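Folylpolyglutamate synthase protein FOLC (PDB 2VOS) probably catalyses the ATP-dependent addition of L-glutamate to dihydropteroate and to tetrahydrofolate, so making dihydrofolate and folylpolyglutamates, and binds ADP. Local coordinates at residues H90-R95 / S109-P114; V121-E126 / T156-A161; V376-V381 / V402-G407; I390-E395 / G422-P427. All coordinates share one frame; numbering follows the deposited sequence.

Contact 1: residues H90-R95 / S109-P114; sequences HRRTGR and SIDGKP
Residues 93-95 and 109-111 run antiparallel, with Gly94 and Ile110 as a non-hydrogen-bonded pair, Arg95 and Ser109 as a hydrogen-bonded pair, and Arg95 N reaching Ser109 O at 2.8 Å. One step further on, Asp111 N donates to Thr93 O at 3.0 Å in a nearly straight bond (168°). Beyond the backbone bonds, a side-on salt bridge joins Arg92 and Asp111. Arg92, its CG anti to the backbone N and its chain extended as far as NE, sends NE to Asp111 OD1 (2.9 Å) and NH1 to Asp111 OD2 (2.9 Å). Both carboxylate oxygens use their syn lone pairs, and the two flat groups are 18° apart, which fixes the rotation of each. Ile110 CG2 lies over one guanidinium face, 3.5 Å from Arg92 NH1. The two strands form a beta hairpin next to the end of the eight-stranded mixed sheet that also holds strands 66-70 and 170-174, and a type I' turn from Ile110 to Lys113 folds the second strand back into the short outermost strand 113-114. On the Arg95 and Ser109 face, Arg95 bends at chi3 (39°) so that its guanidinium passes over Ser109 CB. A water joins Arg95 NH2 to Ser109 OG, while Arg95 NE forms a salt bridge with Asp83 of helix 75-88. Thr93 OG1 also bonds to Asp83, and a second water connects this hydroxyl with Gly112 N, 2.9 Å from the water oxygen.

Contact 2: residues V121-E126 / T156-A161; sequences VATYRE and TAMAFA
Along the segment 156-161, Met158 is the first residue to meet segment 121-126, and it covers more of the contact than any other. It is modelled as selenomethionine. Its CG is anti to the carbonyl carbon and chi2 is extended, which brings SE to 4.0 Å from Tyr124 CB. The selenium lies at the edge of the Tyr124 ring, 5.4 Å from the centroid and 81° off the ring normal, a Met-aromatic contact. The bend at chi3 (60°) then folds the terminal CE back onto Tyr124 CB. The phenol hydroxyl takes no part here, being hydrogen-bonded to Glu128. Thr123 points toward the other helix and its CG2, anti to the backbone N, sits 3.3 Å from Met158 O and 3.8 Å from Met158 CB; its OG1 turns back to Gln119 O. One turn later, Ala161 directs its methyl toward Thr123 and meets the end of the extended Glu126 chain, with Ala161 CB 4.0 Å from Glu126 OE2. No hydrogen bond joins the two segments. The short axes cross at 104° with a closest approach of 9.4 Å. Helix 23-34 packs on Tyr124, and helix 48-56 packs on Ala157 and Phe160, so the crossing is embedded in a helical cluster.

Contact 3: residues V376-V381 / V402-G407; sequences VGVLSV and VVTHNG
Backbone hydrogen bonds set a parallel ladder between residues 376-379 and 402-404. Val402 N donates to Gly377 O at 2.8 Å with an N-H...O angle of 171°; Leu379 N donates to Val402 O, and Thr404 N to Leu379 O at 2.9 Å, both nearly along the C=O axis. Val378 pairs with Val402 and Leu379 with Val403. CA-H...O contacts from Val378 to Val402 O and from Val403 to Leu379 O supplement the ladder.

Apolar contacts divide between the two sheet faces. On the face of Val378 and Val402, Val376 CG1 lies 3.8 Å from Val402 CG2, the two branches crossing obliquely, and Val378 CG2 approaches Val402 CB; helix 436-451 covers this side. On the other, Leu379 CD2 meets Val403 CG1 at 4.3 Å, with Leu391 of helix 387-394 and Leu417 of helix 414-425 packed behind them.

Polar side-chain contacts gather beyond the ladder at Ser380. Its OG, anti to the backbone N (chi1 170°), accepts a weak hydrogen bond from Asn406 N at 2.9 Å, bent to 122°. The same hydroxyl donates to a water that in turn donates to Thr404 O, 2.8 Å from the water oxygen. Asn406 OD1 accepts from Ser408 N, while Asn406 ND2 and Ser380 O both bond to Thr474 OG1, which links the ends of both segments to helix 472-481.

The arrangement is a beta-alpha-beta unit, strand 374-379, helix 387-394 and strand 400-403, in the mixed sheet of the Mur ligase glutamate ligase domain.

Contact 4: residues I390-E395 / G422-P427; sequences ILAALE and GERFGP
This is a helix-end packing contact, largely apolar, between the C-terminal turns of helices 387-394 and 414-425 in the glutamate ligase domain. Phe425 has the largest share, closely followed by Arg424. Glu395 packs over one face of the Phe425 ring, with CG above the centre, 4.0 Å from the centroid and 5° off the normal, a CH-pi contact. Glu395 CG is anti to the backbone N and the chain then bends at chi2 (-88°), so the aliphatic part covers the ring while the carboxylate plane is turned 73° from it; OE2 forms a salt bridge with Arg429. Phe425 CZ reaches Glu395 CA at 3.6 Å. The Leu391 and Phe425 side chains cross at about a right angle, Leu391 CD2 lying 3.9 Å from Phe425 CE1. Arg424 makes the second part of the contact. Its chain, bent at chi2, passes Leu391 with CG 4.0 Å from Leu391 CB and then sets one guanidinium face against a methyl, Ala392 CB lying 3.7 Å from Arg424 CZ. The charge is met elsewhere, by a salt bridge from NH2 to Asp388 on the same helix as Ala392. No hydrogen bond crosses between the segments, and Gly426, with positive phi, ends helix 414-425 just after Phe425. Around the contact, Leu391 also packs on Ala420 and Ala421 of helix 414-425, Phe398 touches Phe425, and Leu394 packs on Ala359 of helix 356-368.

In the fold
Contacts 3 and 4 share one domain and interlock: helix 387-394 of contact 4 connects the two strands of contact 3, and Leu379 CD2 meets Leu391 CD2 at 3.4 Å. Contact 3 is the more buried, built on a backbone ladder, whereas contact 4 is partly exposed, with apolar packing that includes the aliphatic parts of charged side chains, whose charges pair elsewhere. Contacts 1 and 2 lie on the other domain, their centres about 16 Å apart, and strand 113-114 leads into helix 117-140. Contact 1, partly buried, combines antiparallel bonds with a salt bridge and waters; contact 2 is buried and has no hydrogen bond between its segments.

Contact 1: residues H90-R95 / S109-P114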
loop_
_atom_site.group_PDB
_atom_site.type_symbol
_atom_site.label_atom_id
_atom_site.label_comp_id
_atom_site.label_asym_id
_atom_site.label_seq_id
_atom_site.Cartn_x
_atom_site.Cartn_y
_atom_site.Cartn_z
ATOM N N HIS A 90 -18.476 -0.680 13.888
ATOM C CA HIS A 90 -18.220 -0.629 15.330
ATOM C C HIS A 90 -17.455 -1.781 16.010
ATOM O O HIS A 90 -17.555 -1.946 17.255
ATOM C CB HIS A 90 -19.525 -0.392 16.042
ATOM C CG HIS A 90 -20.317 0.683 15.382
ATOM N ND1 HIS A 90 -19.963 2.009 15.485
ATOM C CD2 HIS A 90 -21.388 0.624 14.551
ATOM C CE1 HIS A 90 -20.827 2.732 14.788
ATOM N NE2 HIS A 90 -21.715 1.914 14.240
ATOM N N ARG A 91 -16.690 -2.530 15.208
ATOM C CA ARG A 91 -15.697 -3.487 15.769
ATOM C C ARG A 91 -14.328 -2.809 15.869
ATOM O O ARG A 91 -13.972 -1.964 15.044
ATOM C CB ARG A 91 -15.578 -4.720 14.875
ATOM C CG ARG A 91 -16.630 -5.815 15.182
ATOM C CD ARG A 91 -18.083 -5.309 15.071
ATOM N NE ARG A 91 -19.010 -6.464 14.942
ATOM C CZ ARG A 91 -20.210 -6.410 14.378
ATOM N NH1 ARG A 91 -20.673 -5.253 13.876
ATOM N NH2 ARG A 91 -20.932 -7.504 14.280
ATOM N N ARG A 92 -13.559 -3.187 16.873
ATOM C CA ARG A 92 -12.319 -2.550 17.136
ATOM C C ARG A 92 -11.305 -3.207 16.250
ATOM O O ARG A 92 -11.215 -4.458 16.220
ATOM C CB ARG A 92 -11.968 -2.757 18.607
ATOM C CG ARG A 92 -10.783 -2.000 18.979
ATOM C CD ARG A 92 -10.577 -1.971 20.495
ATOM N NE ARG A 92 -9.698 -0.865 20.669
ATOM C CZ ARG A 92 -8.821 -0.782 21.638
ATOM N NH1 ARG A 92 -8.074 0.291 21.720
ATOM N NH2 ARG A 92 -8.754 -1.762 22.534
ATOM N N THR A 93 -10.576 -2.402 15.467
ATOM C CA THR A 93 -9.635 -3.023 14.518
ATOM C C THR A 93 -8.154 -2.871 14.926
ATOM O O THR A 93 -7.767 -1.951 15.664
ATOM C CB THR A 93 -9.704 -2.355 13.117
ATOM O OG1 THR A 93 -9.544 -0.940 13.302
ATOM C CG2 THR A 93 -11.047 -2.672 12.433
ATOM N N GLY A 94 -7.338 -3.774 14.428
ATOM C CA GLY A 94 -5.885 -3.509 14.380
ATOM C C GLY A 94 -5.543 -3.646 12.911
ATOM O O GLY A 94 -6.138 -4.467 12.202
ATOM N N ARG A 95 -4.583 -2.857 12.437
ATOM C CA ARG A 95 -4.228 -2.920 11.052
ATOM C C ARG A 95 -2.692 -2.803 10.924
ATOM O O ARG A 95 -2.047 -1.934 11.557
ATOM C CB ARG A 95 -4.899 -1.765 10.256
ATOM C CG ARG A 95 -4.284 -1.650 8.857
ATOM C CD ARG A 95 -5.063 -0.674 7.948
ATOM N NE ARG A 95 -5.574 0.550 8.633
ATOM C CZ ARG A 95 -4.838 1.648 8.856
ATOM N NH1 ARG A 95 -3.518 1.682 8.535
ATOM N NH2 ARG A 95 -5.412 2.716 9.396
ATOM N N SER A 109 -1.574 0.106 13.554
ATOM C CA SER A 109 -2.659 0.991 13.854
ATOM C C SER A 109 -3.688 0.248 14.652
ATOM O O SER A 109 -3.898 -0.949 14.430
ATOM C CB SER A 109 -3.321 1.501 12.564
ATOM O OG SER A 109 -2.359 2.264 11.803
ATOM N N ILE A 110 -4.305 0.947 15.591
ATOM C CA ILE A 110 -5.456 0.387 16.390
ATOM C C ILE A 110 -6.554 1.430 16.296
ATOM O O ILE A 110 -6.227 2.632 16.389
ATOM C CB ILE A 110 -5.079 0.234 17.906
ATOM C CG1 ILE A 110 -3.845 -0.690 18.094
ATOM C CG2 ILE A 110 -6.356 -0.224 18.744
ATOM C CD1 ILE A 110 -4.102 -2.087 17.721
ATOM N N ASP A 111 -7.782 0.991 16.022
ATOM C CA ASP A 111 -8.948 1.853 15.936
ATOM C C ASP A 111 -8.768 2.834 14.794
ATOM O O ASP A 111 -9.260 3.942 14.895
ATOM C CB ASP A 111 -9.125 2.673 17.230
ATOM C CG ASP A 111 -9.372 1.788 18.471
ATOM O OD1 ASP A 111 -10.270 0.905 18.402
ATOM O OD2 ASP A 111 -8.686 2.000 19.513
ATOM N N GLY A 112 -8.030 2.472 13.738
ATOM C CA GLY A 112 -7.908 3.345 12.554
ATOM C C GLY A 112 -6.808 4.401 12.647
ATOM O O GLY A 112 -6.712 5.236 11.782
ATOM N N LYS A 113 -5.996 4.374 13.697
ATOM C CA LYS A 113 -4.939 5.375 13.922
ATOM C C LYS A 113 -3.601 4.720 14.270
ATOM O O LYS A 113 -3.567 3.757 15.006
ATOM C CB LYS A 113 -5.291 6.305 15.120
ATOM C CG LYS A 113 -6.599 7.127 14.886
ATOM C CD LYS A 113 -7.116 7.673 16.247
ATOM N N PRO A 114 -2.489 5.274 13.783
ATOM C CA PRO A 114 -1.206 4.719 14.167
ATOM C C PRO A 114 -1.075 4.731 15.675
ATOM O O PRO A 114 -1.559 5.684 16.345
ATOM C CB PRO A 114 -0.212 5.697 13.560
ATOM C CG PRO A 114 -0.959 6.255 12.312
ATOM C CD PRO A 114 -2.388 6.394 12.834
HETATM O O HOH W 1 -6.725 0.018 13.023
HETATM O O HOH W 2 -1.265 0.271 10.032
HETATM O O HOH W 3 -3.710 4.401 10.645
#

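Contact 2: residues V121-E126 / T156-A161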
loop_
_atom_site.group_PDB
_atom_site.type_symbol
_atom_site.label_atom_id
_atom_site.label_comp_id
_atom_site.label_asym_id
_atom_site.label_seq_id
_atom_site.Cartn_x
_atom_site.Cartn_y
_atom_site.Cartn_z
ATOM N N VAL A 121 7.555 1.698 20.948
ATOM C CA VAL A 121 8.729 1.316 21.772
ATOM C C VAL A 121 8.348 0.273 22.834
ATOM O O VAL A 121 9.055 -0.708 22.967
ATOM C CB VAL A 121 9.379 2.582 22.438
ATOM C CG1 VAL A 121 10.450 2.231 23.442
ATOM C CG2 VAL A 121 9.946 3.505 21.339
ATOM N N ALA A 122 7.244 0.480 23.592
ATOM C CA ALA A 122 6.839 -0.482 24.622
ATOM C C ALA A 122 6.557 -1.844 23.985
ATOM O O ALA A 122 6.849 -2.860 24.567
ATOM C CB ALA A 122 5.576 0.008 25.363
ATOM N N THR A 123 5.976 -1.859 22.784
ATOM C CA THR A 123 5.706 -3.133 22.103
ATOM C C THR A 123 7.003 -3.854 21.750
ATOM O O THR A 123 7.134 -5.033 22.000
ATOM C CB THR A 123 4.808 -2.920 20.861
ATOM O OG1 THR A 123 3.592 -2.307 21.306
ATOM C CG2 THR A 123 4.449 -4.231 20.195
ATOM N N TYR A 124 7.968 -3.128 21.212
ATOM C CA TYR A 124 9.267 -3.702 20.890
ATOM C C TYR A 124 9.933 -4.238 22.186
ATOM O O TYR A 124 10.378 -5.393 22.245
ATOM C CB TYR A 124 10.168 -2.633 20.242
ATOM C CG TYR A 124 11.566 -3.146 20.101
ATOM C CD1 TYR A 124 11.883 -4.068 19.098
ATOM C CD2 TYR A 124 12.550 -2.770 20.982
ATOM C CE1 TYR A 124 13.139 -4.593 18.977
ATOM C CE2 TYR A 124 13.798 -3.260 20.872
ATOM C CZ TYR A 124 14.103 -4.189 19.874
ATOM O OH TYR A 124 15.384 -4.716 19.779
ATOM N N ARG A 125 9.974 -3.415 23.235
ATOM C CA ARG A 125 10.607 -3.814 24.479
ATOM C C ARG A 125 9.944 -5.047 25.050
ATOM O O ARG A 125 10.604 -5.931 25.590
ATOM C CB ARG A 125 10.511 -2.709 25.519
ATOM C CG ARG A 125 11.395 -1.462 25.287
ATOM C CD ARG A 125 11.425 -0.670 26.629
ATOM N NE ARG A 125 12.495 0.321 26.688
ATOM C CZ ARG A 125 13.725 0.052 27.124
ATOM N NH1 ARG A 125 14.033 -1.184 27.541
ATOM N NH2 ARG A 125 14.648 1.016 27.143
ATOM N N GLU A 126 8.622 -5.128 24.965
ATOM C CA GLU A 126 7.957 -6.286 25.562
ATOM C C GLU A 126 8.274 -7.590 24.823
ATOM O O GLU A 126 8.457 -8.614 25.481
ATOM C CB GLU A 126 6.456 -6.075 25.713
ATOM C CG GLU A 126 5.619 -6.691 24.639
ATOM C CD GLU A 126 4.121 -6.364 24.853
ATOM O OE1 GLU A 126 3.747 -6.022 25.985
ATOM O OE2 GLU A 126 3.339 -6.436 23.906
ATOM N N THR A 156 6.416 -7.434 12.289
ATOM C CA THR A 156 5.195 -8.204 12.129
ATOM C C THR A 156 4.831 -8.792 13.486
ATOM O O THR A 156 3.675 -8.763 13.878
ATOM C CB THR A 156 5.390 -9.287 11.088
ATOM O OG1 THR A 156 5.520 -8.640 9.803
ATOM C CG2 THR A 156 4.170 -10.284 11.058
ATOM N N ALA A 157 5.829 -9.266 14.233
ATOM C CA ALA A 157 5.554 -9.783 15.546
ATOM C C ALA A 157 5.045 -8.685 16.476
ATOM O O ALA A 157 4.132 -8.892 17.276
ATOM C CB ALA A 157 6.820 -10.448 16.142
HETATM N N MSE A 158 5.659 -7.518 16.381
HETATM C CA MSE A 158 5.147 -6.374 17.128
HETATM C C MSE A 158 3.683 -6.082 16.836
HETATM O O MSE A 158 2.894 -5.822 17.764
HETATM C CB MSE A 158 6.012 -5.120 16.846
HETATM C CG MSE A 158 7.400 -5.194 17.479
HETATM SE SE MSE A 158 8.493 -3.714 16.756
HETATM C CE MSE A 158 7.446 -2.190 17.314
ATOM N N ALA A 159 3.287 -6.077 15.554
ATOM C CA ALA A 159 1.891 -5.761 15.225
ATOM C C ALA A 159 0.981 -6.823 15.918
ATOM O O ALA A 159 -0.073 -6.489 16.571
ATOM C CB ALA A 159 1.693 -5.768 13.699
ATOM N N PHE A 160 1.339 -8.095 15.751
ATOM C CA PHE A 160 0.504 -9.174 16.278
ATOM C C PHE A 160 0.399 -9.115 17.799
ATOM O O PHE A 160 -0.678 -9.399 18.337
ATOM C CB PHE A 160 1.015 -10.582 15.860
ATOM C CG PHE A 160 0.885 -10.876 14.380
ATOM C CD1 PHE A 160 -0.192 -10.364 13.650
ATOM C CD2 PHE A 160 1.812 -11.674 13.721
ATOM C CE1 PHE A 160 -0.340 -10.600 12.288
ATOM C CE2 PHE A 160 1.637 -11.975 12.318
ATOM C CZ PHE A 160 0.565 -11.420 11.616
ATOM N N ALA A 161 1.516 -8.810 18.473
ATOM C CA ALA A 161 1.520 -8.658 19.969
ATOM C C ALA A 161 0.635 -7.467 20.348
ATOM O O ALA A 161 -0.172 -7.507 21.292
ATOM C CB ALA A 161 2.961 -8.409 20.443
#

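Contact 3: residues V376-V381 / V402-G407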
loop_
_atom_site.group_PDB
_atom_site.type_symbol
_atom_site.label_atom_id
_atom_site.label_comp_id
_atom_site.label_asym_id
_atom_site.label_seq_id
_atom_site.Cartn_x
_atom_site.Cartn_y
_atom_site.Cartn_z
ATOM N N VAL A 376 4.312 19.294 -13.850
ATOM C CA VAL A 376 5.728 18.916 -13.758
ATOM C C VAL A 376 5.882 17.739 -12.791
ATOM O O VAL A 376 5.297 17.769 -11.701
ATOM C CB VAL A 376 6.562 20.086 -13.188
ATOM C CG1 VAL A 376 8.074 19.681 -13.096
ATOM C CG2 VAL A 376 6.384 21.318 -14.066
ATOM N N GLY A 377 6.602 16.686 -13.171
ATOM C CA GLY A 377 6.726 15.561 -12.259
ATOM C C GLY A 377 7.995 15.799 -11.444
ATOM O O GLY A 377 8.929 16.444 -11.950
ATOM N N VAL A 378 8.058 15.295 -10.203
ATOM C CA VAL A 378 9.288 15.342 -9.419
ATOM C C VAL A 378 9.401 13.901 -9.099
ATOM O O VAL A 378 8.463 13.301 -8.507
ATOM C CB VAL A 378 9.181 16.206 -8.111
ATOM C CG1 VAL A 378 10.359 15.960 -7.084
ATOM C CG2 VAL A 378 9.134 17.697 -8.455
ATOM N N LEU A 379 10.537 13.316 -9.504
ATOM C CA LEU A 379 10.642 11.878 -9.514
ATOM C C LEU A 379 11.911 11.335 -8.861
ATOM O O LEU A 379 13.017 11.812 -9.136
ATOM C CB LEU A 379 10.597 11.444 -11.000
ATOM C CG LEU A 379 10.478 9.959 -11.328
ATOM C CD1 LEU A 379 9.053 9.477 -11.193
ATOM C CD2 LEU A 379 10.991 9.741 -12.782
ATOM N N SER A 380 11.766 10.338 -8.014
ATOM C CA SER A 380 12.877 9.507 -7.585
ATOM C C SER A 380 12.344 8.082 -7.429
ATOM O O SER A 380 11.250 7.828 -6.852
ATOM C CB SER A 380 13.446 9.986 -6.242
ATOM O OG SER A 380 14.374 9.052 -5.710
ATOM N N VAL A 381 13.133 7.134 -7.929
ATOM C CA VAL A 381 12.650 5.774 -8.078
ATOM C C VAL A 381 13.683 4.842 -7.510
ATOM O O VAL A 381 14.889 5.079 -7.656
ATOM C CB VAL A 381 12.366 5.424 -9.585
ATOM C CG1 VAL A 381 11.865 3.993 -9.734
ATOM C CG2 VAL A 381 11.276 6.375 -10.184
ATOM N N VAL A 402 11.420 16.678 -13.138
ATOM C CA VAL A 402 12.657 16.952 -12.394
ATOM C C VAL A 402 13.003 15.656 -11.690
ATOM O O VAL A 402 12.221 15.185 -10.863
ATOM C CB VAL A 402 12.410 18.031 -11.296
ATOM C CG1 VAL A 402 13.753 18.434 -10.627
ATOM C CG2 VAL A 402 11.702 19.259 -11.916
ATOM N N VAL A 403 14.149 15.071 -12.017
ATOM C CA VAL A 403 14.577 13.817 -11.405
ATOM C C VAL A 403 15.538 14.105 -10.281
ATOM O O VAL A 403 16.337 15.042 -10.348
ATOM C CB VAL A 403 15.229 12.862 -12.433
ATOM C CG1 VAL A 403 14.235 12.481 -13.529
ATOM C CG2 VAL A 403 16.400 13.500 -13.071
ATOM N N THR A 404 15.437 13.324 -9.210
ATOM C CA THR A 404 16.226 13.568 -8.033
ATOM C C THR A 404 16.444 12.247 -7.290
ATOM O O THR A 404 16.296 11.167 -7.868
ATOM C CB THR A 404 15.570 14.709 -7.148
ATOM O OG1 THR A 404 16.448 15.050 -6.073
ATOM C CG2 THR A 404 14.237 14.292 -6.570
ATOM N N HIS A 405 16.842 12.340 -6.023
ATOM C CA HIS A 405 17.201 11.182 -5.183
ATOM C C HIS A 405 16.417 11.395 -3.897
ATOM O O HIS A 405 16.544 12.462 -3.297
ATOM C CB HIS A 405 18.704 11.239 -4.867
ATOM C CG HIS A 405 19.235 10.028 -4.166
ATOM N ND1 HIS A 405 18.867 9.687 -2.878
ATOM C CD2 HIS A 405 20.120 9.081 -4.570
ATOM C CE1 HIS A 405 19.486 8.573 -2.525
ATOM N NE2 HIS A 405 20.267 8.193 -3.529
ATOM N N ASN A 406 15.638 10.413 -3.461
ATOM C CA ASN A 406 14.743 10.615 -2.320
ATOM C C ASN A 406 15.402 10.318 -0.977
ATOM O O ASN A 406 14.709 10.292 0.065
ATOM C CB ASN A 406 13.516 9.751 -2.457
ATOM C CG ASN A 406 13.861 8.235 -2.547
ATOM O OD1 ASN A 406 14.944 7.787 -2.147
ATOM N ND2 ASN A 406 12.912 7.454 -3.071
ATOM N N GLY A 407 16.717 10.053 -1.003
ATOM C CA GLY A 407 17.425 9.758 0.222
ATOM C C GLY A 407 17.501 8.283 0.599
ATOM O O GLY A 407 18.182 7.921 1.545
HETATM O O HOH W 4 16.227 8.367 -7.758
#

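Contact 4: residues I390-E395 / G422-P427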
loop_
_atom_site.group_PDB
_atom_site.type_symbol
_atom_site.label_atom_id
_atom_site.label_comp_id
_atom_site.label_asym_id
_atom_site.label_seq_id
_atom_site.Cartn_x
_atom_site.Cartn_y
_atom_site.Cartn_z
ATOM N N ILE A 390 7.583 2.905 -15.699
ATOM C CA ILE A 390 7.084 4.096 -14.975
ATOM C C ILE A 390 7.157 5.372 -15.850
ATOM O O ILE A 390 6.175 6.104 -15.948
ATOM C CB ILE A 390 7.840 4.313 -13.655
ATOM C CG1 ILE A 390 7.472 3.167 -12.687
ATOM C CG2 ILE A 390 7.436 5.640 -12.983
ATOM C CD1 ILE A 390 8.562 2.844 -11.622
ATOM N N LEU A 391 8.305 5.649 -16.465
ATOM C CA LEU A 391 8.451 6.873 -17.216
ATOM C C LEU A 391 7.496 6.890 -18.428
ATOM O O LEU A 391 6.881 7.927 -18.766
ATOM C CB LEU A 391 9.903 7.016 -17.691
ATOM C CG LEU A 391 10.894 7.263 -16.531
ATOM C CD1 LEU A 391 12.347 6.897 -16.886
ATOM C CD2 LEU A 391 10.792 8.708 -16.049
ATOM N N ALA A 392 7.364 5.736 -19.059
ATOM C CA ALA A 392 6.533 5.639 -20.268
ATOM C C ALA A 392 5.037 5.907 -19.927
ATOM O O ALA A 392 4.321 6.505 -20.718
ATOM C CB ALA A 392 6.706 4.280 -20.925
ATOM N N ALA A 393 4.608 5.549 -18.722
ATOM C CA ALA A 393 3.230 5.774 -18.313
ATOM C C ALA A 393 3.016 7.242 -17.980
ATOM O O ALA A 393 1.898 7.770 -18.127
ATOM C CB ALA A 393 2.870 4.909 -17.057
ATOM N N LEU A 394 4.073 7.931 -17.544
ATOM C CA LEU A 394 3.908 9.318 -17.071
ATOM C C LEU A 394 4.206 10.340 -18.149
ATOM O O LEU A 394 3.774 11.507 -18.051
ATOM C CB LEU A 394 4.788 9.590 -15.842
ATOM C CG LEU A 394 4.366 8.687 -14.674
ATOM C CD1 LEU A 394 5.332 8.755 -13.459
ATOM C CD2 LEU A 394 2.952 9.028 -14.279
ATOM N N GLU A 395 4.944 9.922 -19.185
ATOM C CA GLU A 395 5.335 10.895 -20.232
ATOM C C GLU A 395 4.162 11.605 -20.891
ATOM O O GLU A 395 4.266 12.772 -21.213
ATOM C CB GLU A 395 6.208 10.242 -21.300
ATOM C CG GLU A 395 6.744 11.269 -22.309
ATOM C CD GLU A 395 5.784 11.501 -23.468
ATOM O OE1 GLU A 395 4.885 10.668 -23.623
ATOM O OE2 GLU A 395 5.932 12.503 -24.207
ATOM N N GLY A 422 15.414 10.901 -19.959
ATOM C CA GLY A 422 15.789 11.458 -21.256
ATOM C C GLY A 422 15.383 10.574 -22.425
ATOM O O GLY A 422 14.982 11.092 -23.480
ATOM N N GLU A 423 15.473 9.253 -22.244
ATOM C CA GLU A 423 15.122 8.295 -23.306
ATOM C C GLU A 423 13.633 8.306 -23.626
ATOM O O GLU A 423 13.255 8.012 -24.752
ATOM C CB GLU A 423 15.555 6.845 -22.962
ATOM C CG GLU A 423 17.084 6.559 -22.888
ATOM C CD GLU A 423 17.747 6.331 -24.269
ATOM O OE1 GLU A 423 17.004 6.305 -25.294
ATOM O OE2 GLU A 423 19.015 6.169 -24.331
ATOM N N ARG A 424 12.786 8.628 -22.633
ATOM C CA ARG A 424 11.341 8.754 -22.852
ATOM C C ARG A 424 10.825 10.190 -23.071
ATOM O O ARG A 424 9.941 10.408 -23.874
ATOM C CB ARG A 424 10.571 8.124 -21.683
ATOM C CG ARG A 424 10.805 6.652 -21.583
ATOM C CD ARG A 424 9.803 5.965 -22.475
ATOM N NE ARG A 424 10.051 4.535 -22.514
ATOM C CZ ARG A 424 9.425 3.708 -23.340
ATOM N NH1 ARG A 424 8.507 4.194 -24.172
ATOM N NH2 ARG A 424 9.724 2.416 -23.346
ATOM N N PHE A 425 11.369 11.164 -22.364
ATOM C CA PHE A 425 10.871 12.525 -22.464
ATOM C C PHE A 425 11.576 13.385 -23.522
ATOM O O PHE A 425 10.988 14.371 -24.003
ATOM C CB PHE A 425 10.992 13.222 -21.111
ATOM C CG PHE A 425 9.945 12.808 -20.116
ATOM C CD1 PHE A 425 10.001 11.551 -19.522
ATOM C CD2 PHE A 425 8.934 13.692 -19.739
ATOM C CE1 PHE A 425 9.037 11.168 -18.576
ATOM C CE2 PHE A 425 7.972 13.320 -18.791
ATOM C CZ PHE A 425 8.021 12.070 -18.215
ATOM N N GLY A 426 12.811 13.007 -23.876
ATOM C CA GLY A 426 13.712 13.883 -24.610
ATOM C C GLY A 426 14.382 14.741 -23.556
ATOM O O GLY A 426 13.740 15.151 -22.595
ATOM N N PRO A 427 15.687 14.986 -23.698
ATOM C CA PRO A 427 16.454 15.796 -22.764
ATOM C C PRO A 427 15.906 17.216 -22.492
ATOM O O PRO A 427 16.110 17.725 -21.388
ATOM C CB PRO A 427 17.842 15.851 -23.413
ATOM C CG PRO A 427 17.579 15.580 -24.861
ATOM C CD PRO A 427 16.536 14.508 -24.808
#